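Local coordinates for D-lactate dehydrogenase (Fermentative) (Pseudomonas aeruginosa, PDB 6ABJ), which probably catalyses the NADH-dependent interconversion of pyruvate and D-lactate, as a tetrameric member of the D-isomer specific 2-hydroxyacid dehydrogenase family, at residues B[128-138]-B[303-311]. Numbering follows the deposited sequence.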
loop_
_atom_site.group_PDB
_atom_site.type_symbol
_atom_site.label_atom_id
_atom_site.label_comp_id
_atom_site.label_asym_id
_atom_site.label_seq_id
_atom_site.Cartn_x
_atom_site.Cartn_y
_atom_site.Cartn_z
ATOM N N LEU B 128 2.828 -8.637 17.223
ATOM C CA LEU B 128 3.625 -7.466 16.806
ATOM C C LEU B 128 5.055 -7.968 16.694
ATOM O O LEU B 128 5.787 -7.604 15.757
ATOM C CB LEU B 128 3.523 -6.318 17.866
ATOM C CG LEU B 128 2.206 -5.494 17.787
ATOM C CD1 LEU B 128 2.246 -4.441 18.930
ATOM C CD2 LEU B 128 1.994 -4.847 16.456
ATOM N N ILE B 129 5.474 -8.793 17.640
ATOM C CA ILE B 129 6.847 -9.348 17.584
ATOM C C ILE B 129 7.083 -10.118 16.285
ATOM O O ILE B 129 8.098 -9.911 15.584
ATOM C CB ILE B 129 7.095 -10.307 18.797
ATOM C CG1 ILE B 129 7.219 -9.457 20.044
ATOM C CG2 ILE B 129 8.370 -11.110 18.595
ATOM C CD1 ILE B 129 7.269 -10.169 21.341
ATOM N N LEU B 130 6.141 -10.981 15.926
ATOM C CA LEU B 130 6.356 -11.840 14.775
ATOM C C LEU B 130 6.256 -11.087 13.486
ATOM O O LEU B 130 7.030 -11.324 12.584
ATOM C CB LEU B 130 5.364 -13.003 14.777
ATOM C CG LEU B 130 5.844 -14.128 15.725
ATOM C CD1 LEU B 130 4.682 -14.983 16.058
ATOM C CD2 LEU B 130 7.030 -14.893 15.120
ATOM N N THR B 131 5.335 -10.113 13.399
ATOM C CA THR B 131 5.248 -9.353 12.196
ATOM C C THR B 131 6.543 -8.536 11.970
ATOM O O THR B 131 7.009 -8.400 10.838
ATOM C CB THR B 131 3.954 -8.481 12.055
ATOM O OG1 THR B 131 3.935 -7.946 10.718
ATOM C CG2 THR B 131 3.945 -7.326 12.910
ATOM N N LEU B 132 7.058 -7.940 13.026
ATOM C CA LEU B 132 8.270 -7.178 12.905
ATOM C C LEU B 132 9.474 -8.084 12.540
ATOM O O LEU B 132 10.275 -7.754 11.676
ATOM C CB LEU B 132 8.578 -6.455 14.212
ATOM C CG LEU B 132 7.720 -5.203 14.531
ATOM C CD1 LEU B 132 7.795 -4.853 16.004
ATOM C CD2 LEU B 132 8.249 -4.061 13.645
ATOM N N ASN B 133 9.551 -9.225 13.221
ATOM C CA ASN B 133 10.683 -10.131 13.079
ATOM C C ASN B 133 10.731 -10.634 11.611
ATOM O O ASN B 133 11.760 -10.525 10.925
ATOM C CB ASN B 133 10.463 -11.272 14.036
ATOM C CG ASN B 133 11.558 -12.316 14.005
ATOM O OD1 ASN B 133 12.225 -12.527 12.973
ATOM N ND2 ASN B 133 11.671 -13.053 15.097
ATOM N N ARG B 134 9.599 -11.141 11.140
ATOM C CA ARG B 134 9.529 -11.768 9.850
ATOM C C ARG B 134 9.092 -10.735 8.734
ATOM O O ARG B 134 8.893 -11.105 7.561
ATOM C CB ARG B 134 8.659 -13.013 9.848
ATOM C CG ARG B 134 8.971 -14.009 10.989
ATOM C CD ARG B 134 10.439 -14.420 10.992
ATOM N NE ARG B 134 10.682 -15.249 9.870
ATOM C CZ ARG B 134 10.676 -16.585 9.855
ATOM N NH1 ARG B 134 10.606 -17.303 10.947
ATOM N NH2 ARG B 134 10.851 -17.195 8.725
ATOM N N ARG B 135 8.937 -9.480 9.132
ATOM C CA ARG B 135 8.561 -8.436 8.195
ATOM C C ARG B 135 7.306 -8.777 7.420
ATOM O O ARG B 135 7.210 -8.505 6.223
ATOM C CB ARG B 135 9.704 -8.170 7.214
ATOM C CG ARG B 135 10.858 -7.385 7.807
ATOM C CD ARG B 135 11.841 -8.314 8.494
ATOM N NE ARG B 135 13.201 -7.788 8.463
ATOM C CZ ARG B 135 14.093 -7.975 9.429
ATOM N NH1 ARG B 135 13.768 -8.681 10.504
ATOM N NH2 ARG B 135 15.310 -7.461 9.322
ATOM N N LEU B 136 6.340 -9.370 8.104
ATOM C CA LEU B 136 5.175 -9.871 7.430
ATOM C C LEU B 136 4.305 -8.765 6.762
ATOM O O LEU B 136 3.734 -9.001 5.746
ATOM C CB LEU B 136 4.308 -10.640 8.380
ATOM C CG LEU B 136 4.944 -11.918 9.030
ATOM C CD1 LEU B 136 4.041 -12.597 10.041
ATOM C CD2 LEU B 136 5.437 -12.843 7.944
ATOM N N HIS B 137 4.256 -7.600 7.374
ATOM C CA HIS B 137 3.504 -6.443 6.822
ATOM C C HIS B 137 4.177 -5.999 5.515
ATOM O O HIS B 137 3.490 -5.723 4.503
ATOM C CB HIS B 137 3.464 -5.338 7.897
ATOM C CG HIS B 137 4.796 -4.866 8.366
ATOM N ND1 HIS B 137 5.650 -5.616 9.133
ATOM C CD2 HIS B 137 5.433 -3.704 8.165
ATOM C CE1 HIS B 137 6.739 -4.940 9.380
ATOM N NE2 HIS B 137 6.617 -3.759 8.814
ATOM N N ARG B 138 5.504 -6.024 5.486
ATOM C CA ARG B 138 6.259 -5.677 4.240
ATOM C C ARG B 138 6.069 -6.775 3.170
ATOM O O ARG B 138 5.842 -6.478 1.991
ATOM C CB ARG B 138 7.710 -5.479 4.524
ATOM C CG ARG B 138 7.965 -4.337 5.570
ATOM C CD ARG B 138 9.469 -3.930 5.621
ATOM N NE ARG B 138 9.893 -3.395 4.331
ATOM C CZ ARG B 138 11.100 -3.546 3.778
ATOM N NH1 ARG B 138 12.095 -4.155 4.440
ATOM N NH2 ARG B 138 11.301 -3.030 2.573
ATOM N N PHE B 303 9.161 4.527 9.426
ATOM C CA PHE B 303 10.288 3.613 9.510
ATOM C C PHE B 303 9.802 2.238 9.060
ATOM O O PHE B 303 8.683 1.814 9.365
ATOM C CB PHE B 303 10.758 3.478 10.906
ATOM C CG PHE B 303 11.473 4.683 11.405
ATOM C CD1 PHE B 303 12.678 5.021 10.869
ATOM C CD2 PHE B 303 10.954 5.468 12.382
ATOM C CE1 PHE B 303 13.374 6.137 11.349
ATOM C CE2 PHE B 303 11.681 6.541 12.893
ATOM C CZ PHE B 303 12.867 6.872 12.383
ATOM N N PRO B 304 10.665 1.511 8.393
ATOM C CA PRO B 304 10.324 0.218 7.843
ATOM C C PRO B 304 10.227 -0.851 8.926
ATOM O O PRO B 304 9.703 -1.900 8.679
ATOM C CB PRO B 304 11.547 -0.093 6.914
ATOM C CG PRO B 304 12.642 0.642 7.464
ATOM C CD PRO B 304 11.956 1.987 7.884
ATOM N N ASN B 305 10.789 -0.585 10.082
ATOM C CA ASN B 305 10.938 -1.501 11.189
ATOM C C ASN B 305 10.159 -1.025 12.411
ATOM O O ASN B 305 10.455 -1.388 13.529
ATOM C CB ASN B 305 12.429 -1.643 11.533
ATOM C CG ASN B 305 13.152 -0.275 11.768
ATOM O OD1 ASN B 305 12.738 0.767 11.278
ATOM N ND2 ASN B 305 14.260 -0.324 12.507
ATOM N N VAL B 306 9.110 -0.277 12.124
ATOM C CA VAL B 306 8.091 0.128 13.122
ATOM C C VAL B 306 6.700 -0.256 12.674
ATOM O O VAL B 306 6.352 -0.040 11.532
ATOM C CB VAL B 306 8.115 1.641 13.338
ATOM C CG1 VAL B 306 6.997 2.100 14.244
ATOM C CG2 VAL B 306 9.464 2.066 13.860
ATOM N N VAL B 307 5.921 -0.864 13.590
ATOM C CA VAL B 307 4.496 -1.153 13.354
ATOM C C VAL B 307 3.727 -0.574 14.528
ATOM O O VAL B 307 4.070 -0.856 15.670
ATOM C CB VAL B 307 4.251 -2.700 13.294
ATOM C CG1 VAL B 307 2.770 -2.988 13.248
ATOM C CG2 VAL B 307 4.958 -3.277 12.036
ATOM N N VAL B 308 2.705 0.186 14.186
ATOM C CA VAL B 308 1.822 0.838 15.164
ATOM C C VAL B 308 0.427 0.355 14.881
ATOM O O VAL B 308 -0.028 0.396 13.751
ATOM C CB VAL B 308 1.833 2.349 15.037
ATOM C CG1 VAL B 308 0.797 2.984 16.024
ATOM C CG2 VAL B 308 3.227 2.869 15.257
ATOM N N THR B 309 -0.224 -0.204 15.941
ATOM C CA THR B 309 -1.623 -0.485 15.931
ATOM C C THR B 309 -2.313 0.477 16.913
ATOM O O THR B 309 -1.699 0.898 17.885
ATOM C CB THR B 309 -1.918 -1.996 16.254
ATOM O OG1 THR B 309 -1.278 -2.389 17.442
ATOM C CG2 THR B 309 -1.376 -2.920 15.095
ATOM N N ALA B 310 -3.567 0.815 16.603
ATOM C CA ALA B 310 -4.217 1.961 17.223
ATOM C C ALA B 310 -5.037 1.547 18.448
ATOM O O ALA B 310 -6.288 1.536 18.445
ATOM C CB ALA B 310 -5.008 2.767 16.195
ATOM N N HIS B 311 -4.293 1.109 19.451
ATOM C CA HIS B 311 -4.814 0.522 20.689
ATOM C C HIS B 311 -5.841 -0.577 20.436
ATOM O O HIS B 311 -7.049 -0.475 20.779
ATOM C CB HIS B 311 -5.355 1.581 21.628
ATOM C CG HIS B 311 -5.372 1.124 23.058
ATOM N ND1 HIS B 311 -5.152 1.983 24.104
ATOM C CD2 HIS B 311 -5.457 -0.119 23.597
ATOM C CE1 HIS B 311 -5.096 1.290 25.235
ATOM N NE2 HIS B 311 -5.296 0.012 24.958
#
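Leu128 and Leu132 meet Val307 where helix 128-134 passes over the short edge strand 306-308 of the Rossmann-type parallel sheet. The two axes come within 9.0 Å and run roughly antiparallel, at 148°. Backbones draw nearest where the CA atoms of Leu132 and Asn305 lie 6.5 Å apart, within the type I turn Phe303-Val306 and just before the strand. A Schellman motif with Arg135 at positive phi ends the helix and turns the chain into helix 136-138, which brings His137 back over Val307.

Val307 is the hub, its two methyls serving different neighbours. CG1 takes Leu128 CD2 at 3.8 Å. CG2, anti to the carbonyl carbon, rises over the centre of the His137 imidazole, 3.6 Å from the ring centroid, in a CH-pi contact only 11° off the normal; Leu132 CD2 touches the same methyl from the side of the helix. Arg138 CG lies against the opposite ring face, toward its rim, and Tyr140 of the second subunit meets this imidazole edge-to-face. His137 ND1 hydrogen-bonds Thr131 OG1 (3.3 Å), which helps fix the ring's rotation, and chi1 of 58° lets the imidazole fold back toward that hydroxyl. Just beyond the strand, Thr309 CG2 reaches Leu128 CD2, while its OG1 bonds Asp274, an NADH-binding residue. Arg138 lays CD near Pro304 O and sends its guanidinium to a salt bridge with Asp289 of a third subunit.

Between the two segments the contact is apolar and CH-pi; a polar link to this helix is made outside them, by Thr309 OG1 to His124. NE2 of His137 is buried without a partner, 3.6 Å from Pro304 O. That carbonyl oxygen, at the ring edge, would probably suit a proton on NE2, whereas burial among apolar groups would weigh against full charge.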